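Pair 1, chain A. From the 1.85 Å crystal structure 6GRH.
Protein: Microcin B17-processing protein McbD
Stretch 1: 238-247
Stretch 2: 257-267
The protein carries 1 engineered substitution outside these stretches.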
# COMPACT_ATOMS: atom_id res chain seq x y z
N ARG A 238 22.69 29.95 23.11
CA ARG A 238 21.52 30.39 23.85
C ARG A 238 21.52 29.85 25.28
O ARG A 238 21.05 30.52 26.19
CB ARG A 238 20.24 29.97 23.15
CG ARG A 238 19.90 30.79 21.91
CD ARG A 238 20.49 30.22 20.63
NE ARG A 238 19.85 30.79 19.43
CZ ARG A 238 19.99 30.34 18.18
NH1 ARG A 238 20.75 29.28 17.90
NH2 ARG A 238 19.35 30.97 17.19
N ILE A 239 22.02 28.64 25.47
CA ILE A 239 22.12 28.06 26.80
C ILE A 239 23.49 28.35 27.38
O ILE A 239 24.50 27.82 26.91
CB ILE A 239 21.85 26.54 26.79
CG1 ILE A 239 20.50 26.22 26.13
CG2 ILE A 239 21.92 25.98 28.21
CD1 ILE A 239 19.28 26.88 26.74
N LYS A 240 23.52 29.18 28.42
CA LYS A 240 24.74 29.54 29.10
C LYS A 240 25.02 28.59 30.28
O LYS A 240 26.16 28.52 30.75
CB LYS A 240 24.64 30.97 29.64
CG LYS A 240 24.16 32.02 28.64
CD LYS A 240 25.04 32.08 27.40
CE LYS A 240 24.63 33.26 26.52
NZ LYS A 240 25.46 33.34 25.30
N TYR A 241 23.97 27.92 30.75
CA TYR A 241 24.03 27.08 31.94
C TYR A 241 22.98 26.00 31.84
O TYR A 241 21.86 26.26 31.40
CB TYR A 241 23.80 27.92 33.22
CG TYR A 241 23.46 27.13 34.47
CD1 TYR A 241 24.44 26.44 35.17
CD2 TYR A 241 22.16 27.08 34.96
CE1 TYR A 241 24.14 25.71 36.32
CE2 TYR A 241 21.84 26.35 36.09
CZ TYR A 241 22.84 25.66 36.77
OH TYR A 241 22.53 24.91 37.92
N SER A 242 23.32 24.79 32.28
CA SER A 242 22.31 23.75 32.46
C SER A 242 22.78 22.74 33.49
O SER A 242 23.94 22.76 33.91
CB SER A 242 21.97 23.07 31.13
OG SER A 242 20.79 22.31 31.27
N THR A 243 21.88 21.87 33.91
CA THR A 243 22.21 20.91 34.94
C THR A 243 21.37 19.67 34.78
O THR A 243 20.31 19.71 34.18
CB THR A 243 22.05 21.51 36.37
OG1 THR A 243 22.38 20.52 37.36
CG2 THR A 243 20.66 21.99 36.63
N GLY A 244 21.88 18.57 35.29
CA GLY A 244 21.17 17.31 35.35
C GLY A 244 21.49 16.61 36.64
O GLY A 244 22.58 16.78 37.21
N LEU A 245 20.55 15.81 37.11
CA LEU A 245 20.69 15.11 38.37
C LEU A 245 19.99 13.77 38.29
O LEU A 245 18.86 13.68 37.79
CB LEU A 245 20.07 15.94 39.48
CG LEU A 245 20.05 15.34 40.89
CD1 LEU A 245 21.46 15.13 41.43
CD2 LEU A 245 19.28 16.28 41.79
N SER A 246 20.62 12.74 38.83
CA SER A 246 19.98 11.47 38.95
C SER A 246 20.60 10.64 40.05
O SER A 246 21.80 10.74 40.29
CB SER A 246 20.05 10.74 37.61
OG SER A 246 19.36 9.52 37.68
N TYR A 247 19.77 9.82 40.69
CA TYR A 247 20.22 8.90 41.72
C TYR A 247 19.94 7.48 41.26
O TYR A 247 18.83 7.18 40.81
CB TYR A 247 19.48 9.18 43.03
CG TYR A 247 19.79 8.20 44.13
CD1 TYR A 247 19.00 7.06 44.33
CD2 TYR A 247 20.87 8.41 44.98
CE1 TYR A 247 19.26 6.17 45.36
CE2 TYR A 247 21.15 7.51 46.01
CZ TYR A 247 20.35 6.40 46.20
OH TYR A 247 20.61 5.52 47.23
N LYS A 257 22.05 8.64 33.38
CA LYS A 257 20.77 9.32 33.53
C LYS A 257 20.96 10.84 33.74
O LYS A 257 20.28 11.64 33.14
CB LYS A 257 19.93 8.71 34.66
CG LYS A 257 19.49 7.25 34.43
CD LYS A 257 18.07 6.97 34.95
N SER A 258 21.92 11.22 34.58
CA SER A 258 22.19 12.65 34.84
C SER A 258 22.53 13.45 33.57
O SER A 258 22.02 14.56 33.35
CB SER A 258 23.30 12.80 35.86
OG SER A 258 23.52 14.15 36.16
N VAL A 259 23.38 12.87 32.74
CA VAL A 259 23.76 13.49 31.47
C VAL A 259 22.53 13.70 30.56
O VAL A 259 22.38 14.77 29.96
CB VAL A 259 24.86 12.66 30.78
CG1 VAL A 259 25.11 13.09 29.33
CG2 VAL A 259 26.14 12.78 31.57
N VAL A 260 21.65 12.70 30.51
CA VAL A 260 20.46 12.78 29.65
C VAL A 260 19.45 13.78 30.24
O VAL A 260 18.78 14.50 29.48
CB VAL A 260 19.81 11.40 29.42
CG1 VAL A 260 18.53 11.54 28.62
CG2 VAL A 260 20.76 10.49 28.68
N GLU A 261 19.34 13.83 31.56
CA GLU A 261 18.53 14.87 32.22
C GLU A 261 19.05 16.27 31.87
O GLU A 261 18.26 17.15 31.55
CB GLU A 261 18.52 14.69 33.74
CG GLU A 261 17.75 13.46 34.22
CD GLU A 261 16.25 13.68 34.33
OE1 GLU A 261 15.79 14.83 34.54
OE2 GLU A 261 15.51 12.68 34.23
N LEU A 262 20.36 16.47 31.89
CA LEU A 262 20.93 17.74 31.45
C LEU A 262 20.56 18.07 30.00
O LEU A 262 20.05 19.14 29.71
CB LEU A 262 22.44 17.77 31.67
CG LEU A 262 23.14 19.12 31.49
CD1 LEU A 262 24.45 19.20 32.29
CD2 LEU A 262 23.39 19.45 30.02
N TRP A 263 20.81 17.14 29.08
CA TRP A 263 20.47 17.34 27.68
C TRP A 263 18.99 17.70 27.49
O TRP A 263 18.64 18.61 26.74
CB TRP A 263 20.80 16.09 26.87
CG TRP A 263 20.48 16.27 25.44
CD1 TRP A 263 21.21 16.92 24.52
CD2 TRP A 263 19.30 15.83 24.79
NE1 TRP A 263 20.56 16.91 23.30
CE2 TRP A 263 19.38 16.24 23.45
CE3 TRP A 263 18.17 15.13 25.22
CZ2 TRP A 263 18.39 15.96 22.51
CZ3 TRP A 263 17.16 14.84 24.29
CH2 TRP A 263 17.28 15.26 22.94
N GLN A 264 18.12 16.97 28.18
CA GLN A 264 16.70 17.28 28.16
C GLN A 264 16.39 18.72 28.58
O GLN A 264 15.66 19.41 27.88
CB GLN A 264 15.91 16.28 29.02
CG GLN A 264 14.41 16.48 28.86
CD GLN A 264 13.54 15.50 29.61
OE1 GLN A 264 12.42 15.21 29.17
NE2 GLN A 264 14.00 15.01 30.75
N SER A 265 16.96 19.20 29.69
CA SER A 265 16.70 20.58 30.11
C SER A 265 17.33 21.56 29.17
O SER A 265 16.76 22.57 28.88
CB SER A 265 17.23 20.85 31.52
OG SER A 265 16.54 20.01 32.43
N TYR A 266 18.53 21.25 28.69
CA TYR A 266 19.24 22.09 27.72
C TYR A 266 18.40 22.29 26.46
O TYR A 266 18.18 23.43 26.03
CB TYR A 266 20.55 21.42 27.37
CG TYR A 266 21.47 22.14 26.42
CD1 TYR A 266 21.19 22.23 25.06
CD2 TYR A 266 22.68 22.64 26.87
CE1 TYR A 266 22.05 22.87 24.19
CE2 TYR A 266 23.55 23.27 26.00
CZ TYR A 266 23.23 23.39 24.66
OH TYR A 266 24.10 23.99 23.80
N ILE A 267 17.93 21.18 25.88
CA ILE A 267 17.25 21.27 24.60
C ILE A 267 15.83 21.87 24.71
O ILE A 267 15.43 22.62 23.81
CB ILE A 267 17.27 19.92 23.83
CG1 ILE A 267 17.10 20.18 22.33
CG2 ILE A 267 16.22 18.96 24.34
CD1 ILE A 267 18.26 20.93 21.73
O HOH W 1 25.42 26.18 24.94
O HOH W 2 17.62 18.91 34.80
O HOH W 3 17.79 16.81 36.34

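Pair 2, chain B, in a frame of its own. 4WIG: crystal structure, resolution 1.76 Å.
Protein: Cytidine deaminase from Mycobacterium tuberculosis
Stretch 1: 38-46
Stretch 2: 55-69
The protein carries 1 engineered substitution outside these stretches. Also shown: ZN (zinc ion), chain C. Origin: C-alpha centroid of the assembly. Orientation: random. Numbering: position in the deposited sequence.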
# COMPACT_ATOMS: atom_id res chain seq x y z
N GLY B 38 -17.79 -3.42 -23.34
CA GLY B 38 -17.20 -4.39 -24.25
C GLY B 38 -15.73 -4.20 -24.56
O GLY B 38 -15.16 -5.02 -25.27
N ARG B 39 -15.09 -3.13 -24.07
CA ARG B 39 -13.65 -2.96 -24.31
C ARG B 39 -12.87 -3.80 -23.33
O ARG B 39 -13.41 -4.24 -22.31
CB ARG B 39 -13.21 -1.49 -24.24
CG ARG B 39 -13.09 -0.91 -22.84
CD ARG B 39 -12.67 0.56 -22.86
NE ARG B 39 -12.43 1.09 -21.52
CZ ARG B 39 -13.37 1.47 -20.65
NH1 ARG B 39 -14.67 1.38 -20.93
NH2 ARG B 39 -13.01 1.96 -19.47
N VAL B 40 -11.61 -4.04 -23.65
CA VAL B 40 -10.72 -4.79 -22.77
C VAL B 40 -9.61 -3.85 -22.29
O VAL B 40 -9.05 -3.09 -23.07
CB VAL B 40 -10.13 -6.02 -23.49
CG1 VAL B 40 -9.02 -6.66 -22.66
CG2 VAL B 40 -11.23 -7.04 -23.75
N VAL B 41 -9.32 -3.89 -20.99
CA VAL B 41 -8.23 -3.10 -20.42
C VAL B 41 -7.21 -4.05 -19.82
O VAL B 41 -7.56 -5.16 -19.42
CB VAL B 41 -8.76 -2.10 -19.36
CG1 VAL B 41 -9.66 -1.08 -20.04
CG2 VAL B 41 -9.53 -2.81 -18.25
N THR B 42 -5.95 -3.62 -19.77
CA THR B 42 -4.87 -4.50 -19.32
C THR B 42 -3.97 -3.83 -18.29
O THR B 42 -3.98 -2.62 -18.12
CB THR B 42 -3.99 -5.02 -20.48
OG1 THR B 42 -3.32 -3.93 -21.11
CG2 THR B 42 -4.80 -5.77 -21.50
N GLY B 43 -3.19 -4.65 -17.60
CA GLY B 43 -2.28 -4.17 -16.58
C GLY B 43 -1.19 -5.18 -16.35
O GLY B 43 -1.37 -6.38 -16.59
N CYS B 44 -0.04 -4.69 -15.88
CA CYS B 44 1.04 -5.56 -15.48
C CYS B 44 1.61 -5.09 -14.16
O CYS B 44 1.42 -3.92 -13.77
CB CYS B 44 2.13 -5.62 -16.54
SG CYS B 44 2.92 -4.04 -16.94
N ASN B 45 2.28 -5.98 -13.45
CA ASN B 45 2.90 -5.56 -12.19
C ASN B 45 4.15 -4.68 -12.36
O ASN B 45 4.81 -4.66 -13.42
CB ASN B 45 3.13 -6.74 -11.22
CG ASN B 45 4.04 -7.82 -11.77
OD1 ASN B 45 4.21 -7.96 -12.97
ND2 ASN B 45 4.66 -8.57 -10.87
N VAL B 46 4.43 -3.92 -11.32
CA VAL B 46 5.53 -2.96 -11.32
C VAL B 46 6.21 -2.99 -9.95
O VAL B 46 5.69 -2.42 -8.99
CB VAL B 46 5.05 -1.52 -11.65
CG1 VAL B 46 6.24 -0.60 -11.83
CG2 VAL B 46 4.18 -1.50 -12.91
N LEU B 55 3.22 -2.36 -7.40
CA LEU B 55 1.88 -2.28 -7.96
C LEU B 55 1.51 -3.60 -8.60
O LEU B 55 2.28 -4.15 -9.38
CB LEU B 55 1.83 -1.14 -9.00
CG LEU B 55 2.18 0.24 -8.43
CD1 LEU B 55 2.61 1.23 -9.50
CD2 LEU B 55 1.00 0.78 -7.65
N CYS B 56 0.35 -4.15 -8.23
CA CYS B 56 -0.16 -5.39 -8.81
C CYS B 56 -0.78 -5.15 -10.17
O CYS B 56 -1.38 -4.10 -10.41
CB CYS B 56 -1.22 -6.00 -7.90
SG CYS B 56 -0.57 -6.88 -6.46
N ALA B 57 -0.69 -6.15 -11.04
CA ALA B 57 -1.31 -6.10 -12.37
C ALA B 57 -2.79 -5.75 -12.32
O ALA B 57 -3.28 -4.98 -13.14
CB ALA B 57 -1.12 -7.45 -13.08
N GLU B 58 -3.51 -6.36 -11.38
CA GLU B 58 -4.94 -6.18 -11.26
C GLU B 58 -5.27 -4.74 -10.87
O GLU B 58 -6.26 -4.19 -11.37
CB GLU B 58 -5.53 -7.18 -10.26
CG GLU B 58 -5.17 -8.63 -10.55
CD GLU B 58 -3.92 -9.08 -9.80
OE1 GLU B 58 -2.83 -8.52 -10.03
OE2 GLU B 58 -4.02 -10.03 -9.00
N CYS B 59 -4.46 -4.14 -10.00
CA CYS B 59 -4.60 -2.71 -9.70
C CYS B 59 -4.31 -1.85 -10.92
O CYS B 59 -5.00 -0.86 -11.13
CB CYS B 59 -3.69 -2.29 -8.55
SG CYS B 59 -4.25 -2.98 -6.97
N ALA B 60 -3.31 -2.23 -11.71
CA ALA B 60 -3.02 -1.54 -12.97
C ALA B 60 -4.24 -1.60 -13.92
O ALA B 60 -4.54 -0.62 -14.60
CB ALA B 60 -1.78 -2.13 -13.63
N VAL B 61 -4.93 -2.74 -13.96
CA VAL B 61 -6.18 -2.86 -14.73
C VAL B 61 -7.23 -1.82 -14.31
O VAL B 61 -7.89 -1.21 -15.16
CB VAL B 61 -6.77 -4.29 -14.62
CG1 VAL B 61 -8.22 -4.34 -15.07
CG2 VAL B 61 -5.92 -5.26 -15.44
N VAL B 62 -7.38 -1.63 -13.00
CA VAL B 62 -8.33 -0.69 -12.46
C VAL B 62 -7.92 0.75 -12.78
O VAL B 62 -8.77 1.56 -13.10
CB VAL B 62 -8.50 -0.90 -10.94
CG1 VAL B 62 -9.21 0.28 -10.28
CG2 VAL B 62 -9.24 -2.20 -10.69
N CYS B 63 -6.63 1.06 -12.71
CA CYS B 63 -6.15 2.36 -13.17
C CYS B 63 -6.51 2.60 -14.65
O CYS B 63 -7.01 3.68 -15.01
CB CYS B 63 -4.65 2.49 -12.97
SG CYS B 63 -4.17 2.55 -11.23
N ALA B 64 -6.27 1.58 -15.48
CA ALA B 64 -6.61 1.65 -16.91
C ALA B 64 -8.11 1.85 -17.12
O ALA B 64 -8.52 2.60 -18.02
CB ALA B 64 -6.14 0.41 -17.64
N LEU B 65 -8.92 1.14 -16.34
CA LEU B 65 -10.37 1.27 -16.40
C LEU B 65 -10.79 2.74 -16.31
O LEU B 65 -11.59 3.23 -17.12
CB LEU B 65 -11.02 0.46 -15.27
CG LEU B 65 -12.51 0.65 -14.99
CD1 LEU B 65 -13.34 0.23 -16.19
CD2 LEU B 65 -12.92 -0.15 -13.76
N HIS B 66 -10.24 3.44 -15.33
CA HIS B 66 -10.64 4.82 -15.07
C HIS B 66 -9.90 5.86 -15.89
O HIS B 66 -10.27 7.03 -15.87
CB HIS B 66 -10.61 5.09 -13.57
CG HIS B 66 -11.67 4.33 -12.84
ND1 HIS B 66 -13.01 4.55 -13.07
CD2 HIS B 66 -11.60 3.28 -12.00
CE1 HIS B 66 -13.72 3.71 -12.35
NE2 HIS B 66 -12.89 2.93 -11.69
N SER B 67 -8.89 5.42 -16.63
CA SER B 67 -8.21 6.28 -17.60
C SER B 67 -8.83 6.18 -19.00
O SER B 67 -8.48 6.97 -19.87
CB SER B 67 -6.74 5.89 -17.68
OG SER B 67 -6.10 6.17 -16.45
N THR B 68 -9.72 5.22 -19.20
CA THR B 68 -10.28 4.93 -20.52
C THR B 68 -11.80 5.05 -20.55
O THR B 68 -12.45 4.50 -21.44
CB THR B 68 -9.84 3.53 -21.00
OG1 THR B 68 -10.21 2.52 -20.05
CG2 THR B 68 -8.33 3.49 -21.23
N GLY B 69 -12.38 5.77 -19.59
CA GLY B 69 -13.81 6.06 -19.60
C GLY B 69 -14.60 5.50 -18.43
O GLY B 69 -15.81 5.71 -18.34
ZN ZN C . -2.40 -8.19 -5.96
O HOH W 4 -2.42 -9.83 -6.99

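The two pairs differ most sharply in what lines the matched positions between strand and helix. In pair 1 Ser A242, Glu A261 and Ser A265 are polar, and two waters sit between strand and helix; in pair 2 the same positions are Val B41, Ala B60 and Ala B64, which meet the other stretch through apolar atoms. The backbone frame is nonetheless common to both. A strand packs against a helix that runs back against it, at 144° in pair 1 and 141° in pair 2, with axes approaching to 5.8 and 5.6 Å. Fourteen central residues superpose with an RMSD of 0.6 Å.

At the centre of this frame both proteins have glycine, Gly A244 matching Gly B43. A CB on Gly A244 would lie 2.1 Å from Ser A258 O and 2.5 Å from Leu A262 N; one on Gly B43 would lie 2.4 Å from Ala B57 O and 2.6 Å from Val B61 N. The absent side chain therefore lets the strand backbone rest directly on the helix. In pair 1 the approach includes CA-H...O contacts in both directions, from Gly A244 CA to Ser A258 O (3.5 Å) and from Leu A262 CA to Thr A243 O (3.4 Å). In pair 2 Gly B43 CA sits 3.6 Å from Ala B60 CB, and Gly B43 N is 3.5 Å from Val B61 CG2.

Around the glycine, equivalent positions carry different chemistry. Ser A242 matches Val B41, and both point toward the helix. The serine places OG 3.6 Å from Leu A262 O, whereas the valine makes apolar contacts, its CG2 3.8 Å from Val B61 CG1 and its CB 4.0 Å from Ala B64 CB. On the helix, Ser A258, Glu A261 and Ser A265 correspond to Ala B57, Ala B60 and Ala B64. Glu A261 and Ser A265 engage water, while Ser A258 OG lies 3.0 Å from Gly A244 O and is hydrogen-bonded elsewhere in the structure. One water donates to Thr A243 O (2.9 Å) and is hydrogen-bonded to Ser A265 OG (2.8 Å), while another accepts from Leu A245 N (3.0 Å) and donates weakly to Glu A261 OE1 (3.3 Å). The three alanines instead provide small methyl groups against the strand.

Outside the matched core, each pair adds contacts of its own. Tyr A266 takes the place of Leu B65, and its ring receives Ile A239 over one face, with Ile A239 CG1 4.0 Å from the ring centroid and almost on its normal. A water donates to both Ile A239 O (2.7 Å) and Tyr A266 OH (2.8 Å). In pair 2 Arg B39, which matches Lys A240, reaches Thr B68: NE and NH2 both donate to Thr B68 OG1, at 3.0 and 2.9 Å. That hydroxyl donates in turn to Ala B64 O (2.6 Å), so the arginine is coupled to the helix backbone. Val B46 and Leu B55 form an antiparallel bridge, with Val B46 N to Leu B55 O and Leu B55 N to Val B46 O both 2.9 Å.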